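Local coordinates for protein CRISPR-associated endonuclease Cas9 (Campylobacter jejuni subsp. jejuni serotype O:2, PDB 5X2G) that uses a guide RNA to recognise invading DNA and cleaves its two strands with separate RuvC-like and HNH nuclease domains, at residues 35-40 / 626-631; 741-746 / 811-816. All coordinates share one frame; numbering follows the deposited sequence.

Interaction 1 of 2, residues 35-40 / 626-631; sequences VRIFTK and VSKPER. With nucleotides of chain B; nucleotides of chain D.
Two partners hold Ser627 OG: Arg36 NH1 donates to it at 2.6 Å, and it is also hydrogen-bonded to the backbone oxygen of Ser817. Ser627 OG lies only 7° out of the guanidinium plane, at the edge of the group. On another side of the group, also near its plane, Arg36 NH2 donates to OP1 of A78 of chain B (2.9 Å), while Arg36 NE forms a salt bridge with Glu464. With partners on all three nitrogens the guanidinium can hardly rotate, and the Pro629 ring covers one face, its CD 3.9 Å above the plane. The arginine leaves its strand pointing away from 626-631, and the bend at chi2 (75°) brings its end back. Behind it the backbones run roughly parallel and share one beta bridge: Ser627 N donates to Val35 O (3.0 Å) and Ile37 N to Ser627 O (2.9 Å). Ile37 CG1 packs on Val626 CG1 at 3.6 Å. Farther along, Glu630 OE2 accepts from O2' of C77 of chain B (2.9 Å), and Arg631 clasps the phosphate of DG2 of chain D with NH1 and NH2. A late loop is thus laid along the edge strand of the RNase H-like RuvC sheet, where it joins the nuclease fold to RNA and DNA backbones.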
loop_
_atom_site.group_PDB
_atom_site.type_symbol
_atom_site.label_atom_id
_atom_site.label_comp_id
_atom_site.label_asym_id
_atom_site.label_seq_id
_atom_site.Cartn_x
_atom_site.Cartn_y
_atom_site.Cartn_z
ATOM N N VAL A 35 4.872 26.873 9.033
ATOM C CA VAL A 35 5.261 25.635 8.371
ATOM C C VAL A 35 4.631 24.479 9.132
ATOM O O VAL A 35 4.631 24.462 10.368
ATOM C CB VAL A 35 6.794 25.458 8.310
ATOM C CG1 VAL A 35 7.157 24.319 7.369
ATOM C CG2 VAL A 35 7.480 26.749 7.888
ATOM N N ARG A 36 4.098 23.508 8.394
ATOM C CA ARG A 36 3.464 22.326 8.970
ATOM C C ARG A 36 4.215 21.103 8.466
ATOM O O ARG A 36 4.076 20.723 7.299
ATOM C CB ARG A 36 1.985 22.262 8.594
ATOM C CG ARG A 36 1.272 20.984 9.013
ATOM C CD ARG A 36 0.979 20.953 10.504
ATOM N NE ARG A 36 0.029 19.894 10.838
ATOM C CZ ARG A 36 -0.336 19.571 12.075
ATOM N NH1 ARG A 36 0.172 20.218 13.116
ATOM N NH2 ARG A 36 -1.210 18.592 12.271
ATOM N N ILE A 37 5.012 20.495 9.341
ATOM C CA ILE A 37 5.766 19.285 9.028
ATOM C C ILE A 37 4.958 18.104 9.547
ATOM O O ILE A 37 4.807 17.932 10.761
ATOM C CB ILE A 37 7.167 19.314 9.655
ATOM C CG1 ILE A 37 7.902 20.605 9.294
ATOM C CG2 ILE A 37 7.971 18.090 9.224
ATOM C CD1 ILE A 37 8.281 20.712 7.846
ATOM N N PHE A 38 4.441 17.274 8.643
ATOM C CA PHE A 38 3.587 16.167 9.047
ATOM C C PHE A 38 4.232 14.795 8.890
ATOM O O PHE A 38 3.598 13.792 9.236
ATOM C CB PHE A 38 2.253 16.211 8.288
ATOM C CG PHE A 38 2.389 16.365 6.798
ATOM C CD1 PHE A 38 2.410 17.623 6.216
ATOM C CD2 PHE A 38 2.458 15.253 5.977
ATOM C CE1 PHE A 38 2.519 17.767 4.844
ATOM C CE2 PHE A 38 2.566 15.390 4.604
ATOM C CZ PHE A 38 2.596 16.648 4.037
ATOM N N THR A 39 5.466 14.714 8.395
ATOM C CA THR A 39 6.216 13.462 8.425
ATOM C C THR A 39 7.684 13.766 8.160
ATOM O O THR A 39 8.057 14.892 7.824
ATOM C CB THR A 39 5.679 12.438 7.414
ATOM O OG1 THR A 39 6.139 11.129 7.775
ATOM C CG2 THR A 39 6.159 12.759 6.008
ATOM N N LYS A 40 8.515 12.739 8.320
ATOM C CA LYS A 40 9.952 12.867 8.100
ATOM C C LYS A 40 10.440 11.866 7.055
ATOM O O LYS A 40 9.800 10.841 6.814
ATOM C CB LYS A 40 10.716 12.672 9.412
ATOM N N VAL A 626 7.371 26.059 14.120
ATOM C CA VAL A 626 7.060 24.971 13.201
ATOM C C VAL A 626 6.115 23.989 13.879
ATOM O O VAL A 626 6.359 23.548 15.010
ATOM C CB VAL A 626 8.351 24.283 12.732
ATOM C CG1 VAL A 626 8.031 23.077 11.869
ATOM C CG2 VAL A 626 9.226 25.271 11.971
ATOM N N SER A 627 5.030 23.645 13.191
ATOM C CA SER A 627 3.982 22.794 13.738
ATOM C C SER A 627 4.170 21.356 13.271
ATOM O O SER A 627 4.290 21.097 12.069
ATOM C CB SER A 627 2.600 23.301 13.325
ATOM O OG SER A 627 1.587 22.360 13.644
ATOM N N LYS A 628 4.183 20.429 14.225
ATOM C CA LYS A 628 4.229 19.000 13.973
ATOM C C LYS A 628 3.124 18.323 14.771
ATOM O O LYS A 628 2.906 18.668 15.940
ATOM C CB LYS A 628 5.587 18.401 14.370
ATOM C CG LYS A 628 6.781 18.989 13.641
ATOM C CD LYS A 628 8.078 18.344 14.119
ATOM C CE LYS A 628 9.277 18.862 13.341
ATOM N NZ LYS A 628 10.553 18.254 13.815
ATOM N N PRO A 629 2.409 17.369 14.178
ATOM C CA PRO A 629 1.356 16.674 14.923
ATOM C C PRO A 629 1.933 15.552 15.768
ATOM O O PRO A 629 2.885 14.875 15.370
ATOM C CB PRO A 629 0.454 16.122 13.814
ATOM C CG PRO A 629 1.399 15.863 12.686
ATOM C CD PRO A 629 2.478 16.923 12.775
ATOM N N GLU A 630 1.352 15.355 16.948
ATOM C CA GLU A 630 1.744 14.202 17.740
ATOM C C GLU A 630 1.175 12.929 17.123
ATOM O O GLU A 630 0.091 12.923 16.531
ATOM C CB GLU A 630 1.307 14.359 19.201
ATOM C CG GLU A 630 -0.137 14.721 19.446
ATOM C CD GLU A 630 -0.417 14.982 20.926
ATOM O OE1 GLU A 630 0.547 15.024 21.725
ATOM O OE2 GLU A 630 -1.600 15.143 21.292
ATOM N N ARG A 631 1.940 11.846 17.239
ATOM C CA ARG A 631 1.637 10.579 16.572
ATOM C C ARG A 631 1.011 9.632 17.590
ATOM O O ARG A 631 1.705 8.889 18.285
ATOM C CB ARG A 631 2.899 9.985 15.962
ATOM C CG ARG A 631 3.550 10.850 14.899
ATOM C CD ARG A 631 4.265 9.964 13.903
ATOM N NE ARG A 631 5.695 9.899 14.139
ATOM C CZ ARG A 631 6.429 8.803 13.988
ATOM N NH1 ARG A 631 5.861 7.660 13.628
ATOM N NH2 ARG A 631 7.733 8.849 14.213
ATOM P P C B 77 -5.313 22.730 18.886
ATOM O OP1 C B 77 -4.482 23.779 19.533
ATOM O OP2 C B 77 -5.685 22.896 17.458
ATOM O "O5'" C B 77 -4.569 21.333 19.025
ATOM C "C5'" C B 77 -4.847 20.252 18.146
ATOM C "C4'" C B 77 -4.200 18.989 18.649
ATOM O "O4'" C B 77 -4.724 18.668 19.957
ATOM C "C3'" C B 77 -4.421 17.729 17.825
ATOM O "O3'" C B 77 -3.479 17.645 16.769
ATOM C "C2'" C B 77 -4.255 16.607 18.851
ATOM O "O2'" C B 77 -2.885 16.257 18.992
ATOM C "C1'" C B 77 -4.717 17.276 20.153
ATOM N N1 C B 77 -6.060 16.853 20.613
ATOM C C2 C B 77 -6.167 15.675 21.356
ATOM O O2 C B 77 -5.143 15.007 21.570
ATOM N N3 C B 77 -7.381 15.289 21.809
ATOM C C4 C B 77 -8.455 16.036 21.557
ATOM N N4 C B 77 -9.631 15.611 22.024
ATOM C C5 C B 77 -8.373 17.249 20.812
ATOM C C6 C B 77 -7.164 17.621 20.372
ATOM P P DG D 2 9.868 6.402 13.852
ATOM O OP1 DG D 2 8.486 5.881 13.734
ATOM O OP2 DG D 2 10.106 7.847 14.065
ATOM O "O5'" DG D 2 10.613 5.601 15.018
ATOM C "C5'" DG D 2 10.482 4.192 15.094
ATOM C "C4'" DG D 2 11.442 3.605 16.115
ATOM O "O4'" DG D 2 12.756 3.416 15.521
ATOM C "C3'" DG D 2 11.686 4.448 17.382
ATOM O "O3'" DG D 2 11.788 3.576 18.479
ATOM C "C2'" DG D 2 13.055 5.057 17.094
ATOM C "C1'" DG D 2 13.697 3.839 16.476
ATOM N N9 DG D 2 15.000 4.055 15.858
ATOM C C8 DG D 2 15.533 5.238 15.402
ATOM N N7 DG D 2 16.738 5.107 14.916
ATOM C C5 DG D 2 17.025 3.754 15.073
ATOM C C6 DG D 2 18.188 3.015 14.734
ATOM O O6 DG D 2 19.230 3.422 14.208
ATOM N N1 DG D 2 18.056 1.667 15.064
ATOM C C2 DG D 2 16.943 1.105 15.650
ATOM N N2 DG D 2 16.998 -0.213 15.895
ATOM N N3 DG D 2 15.853 1.786 15.973
ATOM C C4 DG D 2 15.965 3.098 15.655
ATOM P P A B 78 -3.890 17.132 15.306
ATOM O OP1 A B 78 -2.732 17.410 14.418
ATOM O OP2 A B 78 -5.237 17.650 14.958
ATOM O "O5'" A B 78 -3.998 15.552 15.463
ATOM C "C5'" A B 78 -2.918 14.795 15.997
ATOM C "C4'" A B 78 -3.386 13.466 16.531
ATOM O "O4'" A B 78 -4.516 13.681 17.425
ATOM C "C3'" A B 78 -3.869 12.469 15.476
ATOM O "O3'" A B 78 -3.583 11.151 15.933
ATOM C "C2'" A B 78 -5.377 12.675 15.501
ATOM O "O2'" A B 78 -6.132 11.587 15.006
ATOM C "C1'" A B 78 -5.612 12.903 16.988
ATOM N N9 A B 78 -6.861 13.600 17.299
ATOM C C8 A B 78 -7.499 14.565 16.561
ATOM N N7 A B 78 -8.618 14.978 17.104
ATOM C C5 A B 78 -8.727 14.230 18.269
ATOM C C6 A B 78 -9.697 14.193 19.285
ATOM N N6 A B 78 -10.789 14.963 19.299
ATOM N N1 A B 78 -9.503 13.332 20.309
ATOM C C2 A B 78 -8.407 12.563 20.300
ATOM N N3 A B 78 -7.428 12.503 19.400
ATOM C C4 A B 78 -7.652 13.371 18.398
#

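Interaction 2 of 2, residues 741-746 / 811-816; sequences KDSLIL and FEKYIV. With nucleotides of chain B; nucleotides of chain D.
Strands 744-746 and 811-816 run antiparallel, their axes 4.5 Å apart at closest approach and their directions 142° apart, with Leu746 and Glu812 as a hydrogen-bonded pair joined by Leu746 N to Glu812 O (2.8 Å) and Glu812 N to Leu746 O (3.0 Å). Ile745 faces Lys813 as a non-hydrogen-bonded pair. Farther on, Tyr814 N still donates to Leu744 O at 2.8 Å, but a water sits between Leu744 N and Tyr814 O, consistent with strands parting there. Leu744, Leu746 and Tyr814 share one sheet face. Leu744 sends CD2 to both Tyr814 CB and Val816 CG2, the latter at 3.5 Å, and meets the valine nearly at a right angle. Leu746 and Tyr814 lie side by side and point the same way, with Leu746 CB 3.7 Å from Tyr814 CE1. On the other face, Ile745 CD1 approaches Phe811 CE1 at 3.9 Å; CG1 of the isoleucine stands between its backbone N and carbonyl carbon (chi1 62°), and the extended chi2 carries CD1 outward to the ring. Ile815 CG2 touches the C77 sugar of chain B, and Lys741 NZ donates to a DA3 phosphate oxygen of chain D. Within the antiparallel sheet of the PAM-interacting domain, 744-748 lies between 756-764 and 810-816, and 822-824 follows beyond 810-816; Phe811 also meets Phe737 and Phe695 edge-to-face.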
loop_
_atom_site.group_PDB
_atom_site.type_symbol
_atom_site.label_atom_id
_atom_site.label_comp_id
_atom_site.label_asym_id
_atom_site.label_seq_id
_atom_site.Cartn_x
_atom_site.Cartn_y
_atom_site.Cartn_z
ATOM N N LYS A 741 5.244 10.532 20.065
ATOM C CA LYS A 741 6.248 11.111 19.184
ATOM C C LYS A 741 5.758 12.443 18.631
ATOM O O LYS A 741 4.619 12.556 18.173
ATOM C CB LYS A 741 6.580 10.141 18.048
ATOM C CG LYS A 741 7.334 8.902 18.516
ATOM C CD LYS A 741 7.722 8.003 17.354
ATOM C CE LYS A 741 8.591 6.844 17.824
ATOM N NZ LYS A 741 7.930 6.049 18.898
ATOM N N ASP A 742 6.620 13.458 18.721
ATOM C CA ASP A 742 6.362 14.843 18.324
ATOM C C ASP A 742 5.356 15.556 19.219
ATOM O O ASP A 742 4.811 16.593 18.821
ATOM C CB ASP A 742 5.912 14.951 16.863
ATOM C CG ASP A 742 7.045 14.715 15.890
ATOM O OD1 ASP A 742 8.206 15.009 16.248
ATOM O OD2 ASP A 742 6.772 14.231 14.769
ATOM N N SER A 743 5.091 15.042 20.418
ATOM C CA SER A 743 4.428 15.859 21.425
ATOM C C SER A 743 5.318 17.042 21.785
ATOM O O SER A 743 6.546 16.919 21.850
ATOM C CB SER A 743 4.127 15.041 22.682
ATOM O OG SER A 743 3.135 14.060 22.444
ATOM N N LEU A 744 4.698 18.196 22.012
ATOM C CA LEU A 744 5.439 19.386 22.411
ATOM C C LEU A 744 5.545 19.439 23.928
ATOM O O LEU A 744 4.537 19.310 24.632
ATOM C CB LEU A 744 4.768 20.653 21.890
ATOM C CG LEU A 744 5.571 21.923 22.183
ATOM C CD1 LEU A 744 6.844 21.956 21.344
ATOM C CD2 LEU A 744 4.740 23.178 21.967
ATOM N N ILE A 745 6.766 19.630 24.432
ATOM C CA ILE A 745 7.007 19.705 25.865
ATOM C C ILE A 745 7.882 20.911 26.176
ATOM O O ILE A 745 8.646 21.398 25.338
ATOM C CB ILE A 745 7.661 18.425 26.425
ATOM C CG1 ILE A 745 9.036 18.205 25.794
ATOM C CG2 ILE A 745 6.759 17.225 26.203
ATOM C CD1 ILE A 745 9.724 16.938 26.248
ATOM N N LEU A 746 7.751 21.389 27.409
ATOM C CA LEU A 746 8.594 22.438 27.962
ATOM C C LEU A 746 9.451 21.802 29.047
ATOM O O LEU A 746 8.921 21.323 30.057
ATOM C CB LEU A 746 7.746 23.576 28.530
ATOM C CG LEU A 746 8.485 24.788 29.094
ATOM C CD1 LEU A 746 9.024 25.654 27.968
ATOM C CD2 LEU A 746 7.575 25.589 30.007
ATOM N N PHE A 811 8.995 20.115 33.510
ATOM C CA PHE A 811 8.591 19.053 32.585
ATOM C C PHE A 811 7.074 19.176 32.416
ATOM O O PHE A 811 6.303 18.619 33.199
ATOM C CB PHE A 811 8.999 17.678 33.096
ATOM C CG PHE A 811 8.923 16.583 32.057
ATOM C CD1 PHE A 811 8.561 16.861 30.746
ATOM C CD2 PHE A 811 9.207 15.268 32.401
ATOM C CE1 PHE A 811 8.490 15.852 29.800
ATOM C CE2 PHE A 811 9.139 14.256 31.460
ATOM C CZ PHE A 811 8.779 14.548 30.157
ATOM N N GLU A 812 6.663 19.922 31.392
ATOM C CA GLU A 812 5.259 20.196 31.139
ATOM C C GLU A 812 4.921 19.869 29.692
ATOM O O GLU A 812 5.783 19.894 28.810
ATOM C CB GLU A 812 4.908 21.660 31.430
ATOM C CG GLU A 812 5.542 22.215 32.688
ATOM C CD GLU A 812 4.668 23.246 33.361
ATOM O OE1 GLU A 812 3.791 22.847 34.158
ATOM O OE2 GLU A 812 4.846 24.451 33.086
ATOM N N LYS A 813 3.649 19.569 29.454
ATOM C CA LYS A 813 3.164 19.240 28.123
ATOM C C LYS A 813 2.411 20.423 27.530
ATOM O O LYS A 813 1.660 21.110 28.227
ATOM C CB LYS A 813 2.255 18.008 28.153
ATOM C CG LYS A 813 1.852 17.524 26.768
ATOM C CD LYS A 813 0.875 16.359 26.828
ATOM C CE LYS A 813 0.581 15.830 25.433
ATOM N NZ LYS A 813 -0.480 14.784 25.438
ATOM N N TYR A 814 2.624 20.661 26.239
ATOM C CA TYR A 814 1.923 21.692 25.494
ATOM C C TYR A 814 1.317 21.071 24.243
ATOM O O TYR A 814 1.544 19.900 23.931
ATOM C CB TYR A 814 2.860 22.856 25.136
ATOM C CG TYR A 814 3.100 23.814 26.282
ATOM C CD1 TYR A 814 3.880 23.445 27.370
ATOM C CD2 TYR A 814 2.547 25.087 26.276
ATOM C CE1 TYR A 814 4.099 24.320 28.423
ATOM C CE2 TYR A 814 2.760 25.968 27.322
ATOM C CZ TYR A 814 3.536 25.578 28.392
ATOM O OH TYR A 814 3.748 26.450 29.433
ATOM N N ILE A 815 0.524 21.864 23.529
ATOM C CA ILE A 815 -0.171 21.414 22.330
ATOM C C ILE A 815 0.119 22.401 21.207
ATOM O O ILE A 815 0.143 23.616 21.434
ATOM C CB ILE A 815 -1.693 21.292 22.566
ATOM C CG1 ILE A 815 -1.990 20.469 23.824
ATOM C CG2 ILE A 815 -2.373 20.670 21.358
ATOM C CD1 ILE A 815 -1.760 18.986 23.659
ATOM N N VAL A 816 0.336 21.883 20.000
ATOM C CA VAL A 816 0.616 22.702 18.823
ATOM C C VAL A 816 -0.558 22.581 17.863
ATOM O O VAL A 816 -0.910 21.474 17.436
ATOM C CB VAL A 816 1.918 22.283 18.128
ATOM C CG1 VAL A 816 2.372 23.369 17.162
ATOM C CG2 VAL A 816 2.987 21.988 19.145
ATOM P P A B 76 -11.485 19.983 21.533
ATOM O OP1 A B 76 -11.412 18.938 22.588
ATOM O OP2 A B 76 -12.753 20.723 21.301
ATOM O "O5'" A B 76 -10.335 21.041 21.840
ATOM C "C5'" A B 76 -9.070 20.935 21.209
ATOM C "C4'" A B 76 -8.190 22.113 21.534
ATOM O "O4'" A B 76 -8.066 22.241 22.966
ATOM C "C3'" A B 76 -6.761 22.030 21.014
ATOM O "O3'" A B 76 -6.696 22.529 19.682
ATOM C "C2'" A B 76 -5.948 22.839 22.032
ATOM O "O2'" A B 76 -5.859 24.201 21.645
ATOM C "C1'" A B 76 -6.796 22.738 23.309
ATOM N N9 A B 76 -6.232 21.874 24.367
ATOM C C8 A B 76 -5.937 22.269 25.650
ATOM N N7 A B 76 -5.478 21.311 26.416
ATOM C C5 A B 76 -5.487 20.198 25.587
ATOM C C6 A B 76 -5.113 18.863 25.810
ATOM N N6 A B 76 -4.643 18.413 26.975
ATOM N N1 A B 76 -5.237 17.996 24.783
ATOM C C2 A B 76 -5.711 18.455 23.617
ATOM N N3 A B 76 -6.096 19.687 23.286
ATOM C C4 A B 76 -5.957 20.525 24.326
ATOM P P C B 77 -5.313 22.730 18.886
ATOM O OP1 C B 77 -4.482 23.779 19.533
ATOM O OP2 C B 77 -5.685 22.896 17.458
ATOM O "O5'" C B 77 -4.569 21.333 19.025
ATOM C "C5'" C B 77 -4.847 20.252 18.146
ATOM C "C4'" C B 77 -4.200 18.989 18.649
ATOM O "O4'" C B 77 -4.724 18.668 19.957
ATOM C "C3'" C B 77 -4.421 17.729 17.825
ATOM O "O3'" C B 77 -3.479 17.645 16.769
ATOM C "C2'" C B 77 -4.255 16.607 18.851
ATOM O "O2'" C B 77 -2.885 16.257 18.992
ATOM C "C1'" C B 77 -4.717 17.276 20.153
ATOM N N1 C B 77 -6.060 16.853 20.613
ATOM C C2 C B 77 -6.167 15.675 21.356
ATOM O O2 C B 77 -5.143 15.007 21.570
ATOM N N3 C B 77 -7.381 15.289 21.809
ATOM C C4 C B 77 -8.455 16.036 21.557
ATOM N N4 C B 77 -9.631 15.611 22.024
ATOM C C5 C B 77 -8.373 17.249 20.812
ATOM C C6 C B 77 -7.164 17.621 20.372
ATOM P P DA D 3 10.906 3.778 19.799
ATOM O OP1 DA D 3 9.486 3.822 19.375
ATOM O OP2 DA D 3 11.472 4.895 20.590
ATOM O "O5'" DA D 3 11.173 2.422 20.603
ATOM C "C5'" DA D 3 10.997 1.170 19.945
ATOM C "C4'" DA D 3 12.064 0.178 20.361
ATOM O "O4'" DA D 3 13.273 0.401 19.588
ATOM C "C3'" DA D 3 12.469 0.247 21.831
ATOM O "O3'" DA D 3 12.572 -1.064 22.353
ATOM C "C2'" DA D 3 13.827 0.951 21.796
ATOM C "C1'" DA D 3 14.383 0.498 20.453
ATOM N N9 DA D 3 15.334 1.442 19.870
ATOM C C8 DA D 3 15.139 2.778 19.653
ATOM N N7 DA D 3 16.168 3.384 19.106
ATOM C C5 DA D 3 17.104 2.372 18.952
ATOM C C6 DA D 3 18.415 2.363 18.429
ATOM N N6 DA D 3 19.024 3.449 17.948
ATOM N N1 DA D 3 19.075 1.186 18.420
ATOM C C2 DA D 3 18.463 0.099 18.902
ATOM N N3 DA D 3 17.239 -0.014 19.419
ATOM C C4 DA D 3 16.607 1.169 19.414
HETATM O O HOH W 1 1.960 17.955 22.087
#

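In the fold
The two contacts, both largely buried and centred 13 Å apart, show how one chain can join two domains around bound nucleic acid. Interaction 1 links the edge of the RuvC sheet to a loop through a single bridge and a charged side chain directed at RNA; interaction 2 lies within the antiparallel sheet of the PAM-interacting domain and relies on backbone pairing and apolar side chains. They meet directly: Glu630 OE1 lies 2.9 Å from Ser743 OG, probably hydrogen-bonded, and Arg631 N is probably bonded to Lys741 O. Both touch C77 of chain B, while Arg631 and Lys741 take neighbouring phosphates of DNA chain D.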